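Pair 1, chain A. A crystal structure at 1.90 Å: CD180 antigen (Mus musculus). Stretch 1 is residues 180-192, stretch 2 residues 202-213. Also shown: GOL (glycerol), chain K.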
# COMPACT_ATOMS: atom_id res chain seq x y z
N THR A 180 -7.99 22.52 -17.89
CA THR A 180 -7.78 23.94 -17.54
C THR A 180 -8.26 24.29 -16.11
O THR A 180 -9.25 23.73 -15.62
CB THR A 180 -8.48 24.93 -18.51
OG1 THR A 180 -9.88 24.92 -18.26
CG2 THR A 180 -8.21 24.60 -19.99
N ASN A 181 -7.58 25.24 -15.47
CA ASN A 181 -7.91 25.63 -14.10
C ASN A 181 -7.77 24.48 -13.07
O ASN A 181 -8.60 24.32 -12.19
CB ASN A 181 -9.35 26.15 -14.05
CG ASN A 181 -9.46 27.47 -13.33
OD1 ASN A 181 -8.75 28.42 -13.68
ND2 ASN A 181 -10.36 27.55 -12.35
N LEU A 182 -6.75 23.66 -13.23
CA LEU A 182 -6.70 22.41 -12.52
C LEU A 182 -6.12 22.62 -11.09
O LEU A 182 -5.24 23.47 -10.89
CB LEU A 182 -5.85 21.43 -13.30
CG LEU A 182 -5.57 20.04 -12.73
CD1 LEU A 182 -6.84 19.21 -12.64
CD2 LEU A 182 -4.62 19.38 -13.70
N SER A 183 -6.64 21.84 -10.14
CA SER A 183 -6.10 21.80 -8.77
C SER A 183 -5.47 20.46 -8.62
O SER A 183 -6.12 19.44 -8.82
CB SER A 183 -7.19 21.97 -7.72
OG SER A 183 -7.77 23.27 -7.81
N LEU A 184 -4.19 20.46 -8.30
CA LEU A 184 -3.43 19.23 -8.30
C LEU A 184 -2.89 19.11 -6.86
O LEU A 184 -2.19 20.00 -6.40
CB LEU A 184 -2.29 19.39 -9.28
CG LEU A 184 -1.55 18.23 -9.95
CD1 LEU A 184 -0.05 18.53 -10.04
CD2 LEU A 184 -1.79 16.82 -9.38
N ASN A 185 -3.29 18.07 -6.12
CA ASN A 185 -2.83 17.93 -4.73
C ASN A 185 -1.72 16.89 -4.63
O ASN A 185 -1.95 15.68 -4.86
CB ASN A 185 -4.03 17.56 -3.82
CG ASN A 185 -3.62 17.50 -2.34
OD1 ASN A 185 -2.48 17.83 -1.98
ND2 ASN A 185 -4.51 17.00 -1.49
N LEU A 186 -0.51 17.34 -4.31
CA LEU A 186 0.62 16.45 -4.04
C LEU A 186 1.07 16.44 -2.56
O LEU A 186 2.20 16.02 -2.25
CB LEU A 186 1.82 16.76 -4.93
CG LEU A 186 1.55 16.42 -6.40
CD1 LEU A 186 2.50 17.16 -7.34
CD2 LEU A 186 1.66 14.90 -6.59
N ASN A 187 0.19 16.87 -1.67
CA ASN A 187 0.43 16.80 -0.21
C ASN A 187 0.93 15.41 0.17
O ASN A 187 0.33 14.43 -0.21
CB ASN A 187 -0.90 17.08 0.54
CG ASN A 187 -0.76 17.06 2.06
OD1 ASN A 187 0.34 17.12 2.60
ND2 ASN A 187 -1.88 17.00 2.76
N GLY A 188 2.03 15.32 0.92
CA GLY A 188 2.49 14.03 1.42
C GLY A 188 3.19 13.22 0.34
O GLY A 188 3.22 12.00 0.41
N ASN A 189 3.73 13.89 -0.69
CA ASN A 189 4.64 13.24 -1.62
C ASN A 189 5.98 13.98 -1.55
O ASN A 189 6.04 15.20 -1.74
CB ASN A 189 4.11 13.36 -3.07
CG ASN A 189 2.90 12.45 -3.32
OD1 ASN A 189 3.06 11.29 -3.71
ND2 ASN A 189 1.71 12.94 -3.02
N ASP A 190 7.05 13.25 -1.35
CA ASP A 190 8.33 13.91 -1.19
C ASP A 190 8.98 14.15 -2.57
O ASP A 190 9.67 13.29 -3.11
CB ASP A 190 9.25 13.14 -0.25
CG ASP A 190 10.49 13.96 0.14
OD1 ASP A 190 10.42 15.23 0.18
OD2 ASP A 190 11.51 13.31 0.39
N ILE A 191 8.74 15.34 -3.11
CA ILE A 191 9.25 15.69 -4.42
C ILE A 191 10.72 16.06 -4.28
O ILE A 191 11.06 17.00 -3.59
CB ILE A 191 8.48 16.86 -5.09
CG1 ILE A 191 6.98 16.61 -5.03
CG2 ILE A 191 8.95 17.08 -6.53
CD1 ILE A 191 6.46 15.56 -5.99
N ALA A 192 11.59 15.26 -4.91
CA ALA A 192 13.03 15.51 -4.91
C ALA A 192 13.55 16.17 -6.18
O ALA A 192 14.63 16.72 -6.16
CB ALA A 192 13.81 14.23 -4.60
N ALA A 202 2.58 26.83 -17.51
CA ALA A 202 1.55 26.10 -16.76
C ALA A 202 0.65 27.05 -15.99
O ALA A 202 1.14 28.06 -15.47
CB ALA A 202 2.20 25.10 -15.79
N VAL A 203 -0.65 26.76 -15.96
CA VAL A 203 -1.62 27.59 -15.25
C VAL A 203 -2.50 26.69 -14.34
O VAL A 203 -3.29 25.87 -14.84
CB VAL A 203 -2.51 28.42 -16.22
CG1 VAL A 203 -3.57 29.20 -15.45
CG2 VAL A 203 -1.66 29.35 -17.07
N PHE A 204 -2.35 26.83 -13.03
CA PHE A 204 -3.09 26.02 -12.03
C PHE A 204 -3.98 26.88 -11.17
O PHE A 204 -3.66 28.04 -10.91
CB PHE A 204 -2.13 25.29 -11.10
CG PHE A 204 -1.48 24.12 -11.75
CD1 PHE A 204 -2.10 22.86 -11.70
CD2 PHE A 204 -0.31 24.28 -12.48
CE1 PHE A 204 -1.51 21.78 -12.35
CE2 PHE A 204 0.28 23.20 -13.13
CZ PHE A 204 -0.33 21.95 -13.06
N GLN A 205 -5.10 26.30 -10.74
CA GLN A 205 -5.89 26.88 -9.68
C GLN A 205 -5.17 26.67 -8.34
O GLN A 205 -4.80 27.63 -7.68
CB GLN A 205 -7.31 26.30 -9.70
CG GLN A 205 -8.12 26.51 -8.43
CD GLN A 205 -8.20 27.95 -7.96
OE1 GLN A 205 -7.96 28.24 -6.77
NE2 GLN A 205 -8.52 28.86 -8.86
N SER A 206 -4.96 25.42 -7.93
CA SER A 206 -4.25 25.12 -6.65
C SER A 206 -3.17 24.12 -6.92
O SER A 206 -3.34 23.24 -7.75
CB SER A 206 -5.17 24.50 -5.58
OG SER A 206 -6.13 25.43 -5.16
N LEU A 207 -2.04 24.26 -6.24
CA LEU A 207 -1.01 23.24 -6.27
C LEU A 207 -0.67 23.07 -4.80
O LEU A 207 -0.36 24.07 -4.13
CB LEU A 207 0.26 23.71 -6.98
CG LEU A 207 0.43 23.57 -8.49
CD1 LEU A 207 1.80 24.07 -8.90
CD2 LEU A 207 0.24 22.11 -8.89
N ASN A 208 -0.73 21.85 -4.31
CA ASN A 208 -0.42 21.57 -2.88
C ASN A 208 0.79 20.64 -2.84
O ASN A 208 0.73 19.54 -3.40
CB ASN A 208 -1.70 21.01 -2.20
CG ASN A 208 -1.55 20.81 -0.70
OD1 ASN A 208 -0.51 20.33 -0.25
ND2 ASN A 208 -2.57 21.15 0.07
N PHE A 209 1.90 21.07 -2.20
CA PHE A 209 3.03 20.19 -1.95
C PHE A 209 3.26 20.07 -0.43
O PHE A 209 4.42 20.07 0.04
CB PHE A 209 4.33 20.75 -2.57
CG PHE A 209 4.32 20.80 -4.09
CD1 PHE A 209 4.71 19.70 -4.86
CD2 PHE A 209 3.92 21.98 -4.74
CE1 PHE A 209 4.73 19.77 -6.26
CE2 PHE A 209 3.94 22.05 -6.13
CZ PHE A 209 4.32 20.95 -6.89
N GLY A 210 2.17 20.00 0.33
CA GLY A 210 2.23 19.91 1.79
C GLY A 210 3.25 18.92 2.34
O GLY A 210 3.33 17.75 1.89
N GLY A 211 4.03 19.38 3.32
CA GLY A 211 5.01 18.51 3.96
C GLY A 211 6.32 18.32 3.22
O GLY A 211 7.19 17.58 3.71
N THR A 212 6.48 18.92 2.04
CA THR A 212 7.67 18.58 1.21
C THR A 212 8.96 19.04 1.97
O THR A 212 8.97 20.06 2.70
CB THR A 212 7.61 19.06 -0.31
OG1 THR A 212 8.25 18.10 -1.23
CG2 THR A 212 8.30 20.40 -0.44
N GLN A 213 10.02 18.28 1.79
CA GLN A 213 11.25 18.46 2.54
C GLN A 213 12.24 19.36 1.80
O GLN A 213 13.31 19.69 2.35
CB GLN A 213 11.88 17.08 2.87
CG GLN A 213 10.98 16.16 3.72
CD GLN A 213 10.67 16.73 5.11
OE1 GLN A 213 11.56 16.83 5.97
NE2 GLN A 213 9.40 17.11 5.34
C1 GOL K . -1.75 22.89 -17.63
O1 GOL K . -1.44 24.27 -17.48
C2 GOL K . -2.41 22.54 -16.32
O2 GOL K . -2.13 21.17 -16.07
C3 GOL K . -3.91 22.75 -16.45
O3 GOL K . -4.44 23.52 -15.35
O HOH W 1 -5.51 26.43 -16.93

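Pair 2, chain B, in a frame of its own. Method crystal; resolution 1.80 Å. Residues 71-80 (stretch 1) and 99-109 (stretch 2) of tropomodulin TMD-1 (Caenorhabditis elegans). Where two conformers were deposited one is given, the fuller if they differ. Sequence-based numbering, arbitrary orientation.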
# COMPACT_ATOMS: atom_id res chain seq x y z
N HIS B 71 -5.69 -6.93 12.63
CA HIS B 71 -6.34 -5.71 13.08
C HIS B 71 -5.79 -4.43 12.47
O HIS B 71 -6.51 -3.44 12.32
CB HIS B 71 -6.26 -5.63 14.60
CG HIS B 71 -6.87 -6.81 15.29
ND1 HIS B 71 -8.23 -6.99 15.40
CD2 HIS B 71 -6.30 -7.89 15.89
CE1 HIS B 71 -8.48 -8.13 16.03
NE2 HIS B 71 -7.33 -8.69 16.34
N ILE B 72 -4.51 -4.42 12.11
CA ILE B 72 -3.91 -3.22 11.54
C ILE B 72 -4.73 -2.68 10.37
O ILE B 72 -5.10 -3.42 9.46
CB ILE B 72 -2.45 -3.47 11.10
CG1 ILE B 72 -1.84 -2.17 10.55
CG2 ILE B 72 -2.40 -4.59 10.07
CD1 ILE B 72 -0.35 -2.26 10.26
N GLU B 73 -5.02 -1.38 10.42
CA GLU B 73 -5.82 -0.72 9.40
C GLU B 73 -5.04 0.30 8.58
O GLU B 73 -5.37 0.56 7.42
CB GLU B 73 -7.02 -0.01 10.05
CG GLU B 73 -8.08 -0.97 10.56
CD GLU B 73 -9.18 -0.26 11.34
OE1 GLU B 73 -9.38 0.95 11.13
OE2 GLU B 73 -9.84 -0.94 12.15
N LYS B 74 -4.02 0.89 9.19
CA LYS B 74 -3.20 1.88 8.50
C LYS B 74 -1.73 1.65 8.77
O LYS B 74 -1.31 1.51 9.92
CB LYS B 74 -3.60 3.29 8.93
CG LYS B 74 -5.04 3.65 8.66
CD LYS B 74 -5.34 5.08 9.09
CE LYS B 74 -6.80 5.45 8.82
NZ LYS B 74 -7.07 6.87 9.17
N PHE B 75 -0.94 1.61 7.71
CA PHE B 75 0.50 1.40 7.83
C PHE B 75 1.17 2.42 6.92
O PHE B 75 1.01 2.38 5.70
CB PHE B 75 0.84 -0.03 7.41
CG PHE B 75 2.27 -0.43 7.71
CD1 PHE B 75 3.00 0.23 8.69
CD2 PHE B 75 2.86 -1.50 7.03
CE1 PHE B 75 4.31 -0.17 8.99
CE2 PHE B 75 4.16 -1.90 7.33
CZ PHE B 75 4.89 -1.23 8.31
N SER B 76 1.90 3.36 7.52
CA SER B 76 2.56 4.40 6.75
C SER B 76 4.06 4.42 6.99
O SER B 76 4.52 4.46 8.13
CB SER B 76 1.96 5.76 7.10
OG SER B 76 2.37 6.76 6.18
N LEU B 77 4.82 4.39 5.89
CA LEU B 77 6.27 4.40 5.95
C LEU B 77 6.79 5.43 4.95
O LEU B 77 7.80 5.21 4.28
CB LEU B 77 6.86 3.04 5.57
CG LEU B 77 6.25 1.75 6.12
CD1 LEU B 77 4.94 1.45 5.40
CD2 LEU B 77 7.23 0.60 5.91
N ALA B 78 6.08 6.55 4.84
CA ALA B 78 6.47 7.61 3.92
C ALA B 78 7.78 8.25 4.35
O ALA B 78 8.04 8.44 5.54
CB ALA B 78 5.38 8.67 3.83
N ASN B 79 8.61 8.59 3.37
CA ASN B 79 9.88 9.24 3.63
C ASN B 79 10.70 8.57 4.74
O ASN B 79 11.05 9.20 5.73
CB ASN B 79 9.63 10.71 3.98
CG ASN B 79 10.90 11.52 4.03
OD1 ASN B 79 11.73 11.45 3.11
ND2 ASN B 79 11.06 12.32 5.08
N THR B 80 10.98 7.28 4.56
CA THR B 80 11.78 6.53 5.52
C THR B 80 13.03 6.02 4.82
O THR B 80 13.76 5.19 5.35
CB THR B 80 11.01 5.32 6.09
OG1 THR B 80 10.49 4.54 5.00
CG2 THR B 80 9.87 5.78 6.98
N SER B 99 -7.47 -6.72 6.95
CA SER B 99 -7.82 -5.44 7.56
C SER B 99 -7.10 -4.19 7.07
O SER B 99 -7.60 -3.08 7.27
CB SER B 99 -7.65 -5.55 9.08
OG SER B 99 -6.31 -5.85 9.43
N LEU B 100 -5.94 -4.34 6.45
CA LEU B 100 -5.19 -3.16 6.00
C LEU B 100 -5.98 -2.33 5.00
O LEU B 100 -6.32 -2.79 3.91
CB LEU B 100 -3.84 -3.59 5.39
CG LEU B 100 -2.85 -2.46 5.10
CD1 LEU B 100 -2.54 -1.69 6.38
CD2 LEU B 100 -1.56 -3.08 4.53
N ARG B 101 -6.26 -1.08 5.38
CA ARG B 101 -7.04 -0.17 4.56
C ARG B 101 -6.22 0.91 3.86
O ARG B 101 -6.56 1.35 2.77
CB ARG B 101 -8.10 0.52 5.43
CG ARG B 101 -9.03 -0.44 6.13
CD ARG B 101 -10.28 -0.64 5.32
NE ARG B 101 -10.96 0.64 5.12
CZ ARG B 101 -12.07 0.80 4.41
NH1 ARG B 101 -12.64 -0.25 3.83
NH2 ARG B 101 -12.61 2.00 4.27
N VAL B 102 -5.16 1.35 4.51
CA VAL B 102 -4.32 2.40 3.96
C VAL B 102 -2.85 2.00 4.04
O VAL B 102 -2.37 1.58 5.09
CB VAL B 102 -4.53 3.73 4.73
CG1 VAL B 102 -3.58 4.80 4.22
CG2 VAL B 102 -5.98 4.18 4.58
N LEU B 103 -2.16 2.10 2.91
CA LEU B 103 -0.74 1.78 2.86
C LEU B 103 -0.06 2.96 2.19
O LEU B 103 -0.40 3.33 1.07
CB LEU B 103 -0.50 0.51 2.04
CG LEU B 103 0.98 0.10 1.92
CD1 LEU B 103 1.54 -0.16 3.30
CD2 LEU B 103 1.10 -1.14 1.03
N ASN B 104 0.90 3.56 2.90
CA ASN B 104 1.61 4.72 2.37
C ASN B 104 3.12 4.47 2.33
O ASN B 104 3.76 4.32 3.36
CB ASN B 104 1.32 5.94 3.25
CG ASN B 104 1.97 7.20 2.73
OD1 ASN B 104 2.68 7.19 1.72
ND2 ASN B 104 1.73 8.31 3.42
N VAL B 105 3.68 4.43 1.12
CA VAL B 105 5.11 4.22 0.94
C VAL B 105 5.69 5.29 0.02
O VAL B 105 6.68 5.05 -0.69
CB VAL B 105 5.41 2.83 0.32
CG1 VAL B 105 4.95 1.73 1.24
CG2 VAL B 105 4.74 2.71 -1.04
N GLU B 106 5.09 6.47 0.03
CA GLU B 106 5.55 7.56 -0.83
C GLU B 106 6.90 8.15 -0.41
O GLU B 106 7.37 7.93 0.70
CB GLU B 106 4.50 8.67 -0.87
CG GLU B 106 4.49 9.56 0.37
CD GLU B 106 3.32 10.54 0.38
OE1 GLU B 106 3.01 11.12 -0.68
OE2 GLU B 106 2.73 10.74 1.46
N SER B 107 7.51 8.88 -1.34
CA SER B 107 8.78 9.56 -1.12
C SER B 107 9.94 8.69 -0.65
O SER B 107 10.70 9.08 0.24
CB SER B 107 8.58 10.72 -0.15
OG SER B 107 7.70 11.68 -0.71
N ASN B 108 10.08 7.51 -1.24
CA ASN B 108 11.17 6.61 -0.89
C ASN B 108 12.00 6.30 -2.13
O ASN B 108 12.06 7.11 -3.05
CB ASN B 108 10.62 5.33 -0.26
CG ASN B 108 10.13 5.55 1.17
OD1 ASN B 108 10.89 6.03 2.02
ND2 ASN B 108 8.87 5.22 1.43
N PHE B 109 12.63 5.13 -2.15
CA PHE B 109 13.47 4.71 -3.27
C PHE B 109 12.97 3.42 -3.91
O PHE B 109 13.76 2.60 -4.39
CB PHE B 109 14.91 4.53 -2.79
CG PHE B 109 15.53 5.78 -2.25
CD1 PHE B 109 16.05 6.74 -3.12
CD2 PHE B 109 15.57 6.02 -0.88
CE1 PHE B 109 16.59 7.93 -2.62
CE2 PHE B 109 16.10 7.21 -0.38
CZ PHE B 109 16.62 8.16 -1.25
O HOH W 2 12.95 8.87 1.81

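What backbone arrangement do the two pairs share? In each, two short strands of one chain run side by side in the same direction, with 6° between strands 182-185 and 206-208 in pair 1 and 3° between strands 74-76 and 102-104 in pair 2. The N, CA and C atoms of 14 central residues superpose with an RMSD of 0.6 Å. The parallel ladder is matched bond for bond at its centre. In pair 1, Leu184(A) N donates to Ser206(A) O (3.0 Å), Asn208(A) N to Leu184(A) O (3.1 Å) and Leu186(A) N to Asn208(A) O (2.7 Å); in pair 2, Phe75(B) N donates to Val102(B) O (3.0 Å), Asn104(B) N to Phe75(B) O (3.0 Å) and Leu77(B) N to Asn104(B) O (2.7 Å). Beyond the strands the match continues, with Gly188(A) N bonded to Gly210(A) O at 2.9 Å and Asn79(B) N to Glu106(B) O at 3.0 Å.

How is the apolar side of each sheet filled? Leu184(A) and Leu207(A) share one face, as do their counterparts Phe75(B) and Leu103(B). In pair 1, Leu184(A) CB lies 3.7 Å from Leu207(A) CD2 and 4.0 Å from Phe204(A) CE1. In pair 2 the aromatic ring comes from stretch 1 instead: Phe75(B) matches Leu184(A), and a leucine, Leu100(B), matches Phe204(A). Phe75(B) CB lies 4.2 Å from Leu103(B) CD1 and 3.9 Å from Leu100(B) CD1. A further exchange follows where Leu186(A) matches Leu77(B). Leu186(A) CD1 reaches CE1 of Phe209(A) at 3.6 Å, whereas Leu77(B) CD1 meets CG1 of the smaller Val105(B) at 4.2 Å and Leu103(B) CD1 at 4.3 Å.

What does the matched asparagine do? Asn208(A) and Asn104(B) coincide almost exactly, with side-chain centres 0.2 Å apart and chi1 in t. Each folds its amide oxygen back to its own chain two residues on: Asn208(A) OD1 accepts from Gly210(A) N at 2.8 Å, and Asn104(B) OD1 from Glu106(B) N at 3.0 Å. This bond ties down the backbone just after the strand. On the neighbouring strand, Asn185(A) OD1 does the same for Asn187(A) N at 2.9 Å; its match Ser76(B) has a hydroxyl in place of an amide, and its OG packs 3.2 Å from Asn104(B) CB.

Where do the solutions part? They differ after the strands, where pair 1 makes two type II turns, Leu186(A) to Asn189(A) and Phe209(A) to Thr212(A). Gly188(A) and Gly211(A) take positive phi, which favours glycine, yet the matching Asn79(B) and Ser107(B) also have positive phi and carry side chains. Thr212(A) OG1 accepts only a weak bond from Ile191(A) N at 3.4 Å. Its match Asn108(B) reaches across more firmly, donating from ND2 to Leu77(B) O at 3.0 Å and accepting at OD1 from Thr80(B) N at 2.8 Å, so one amide clasps both sides of the bend.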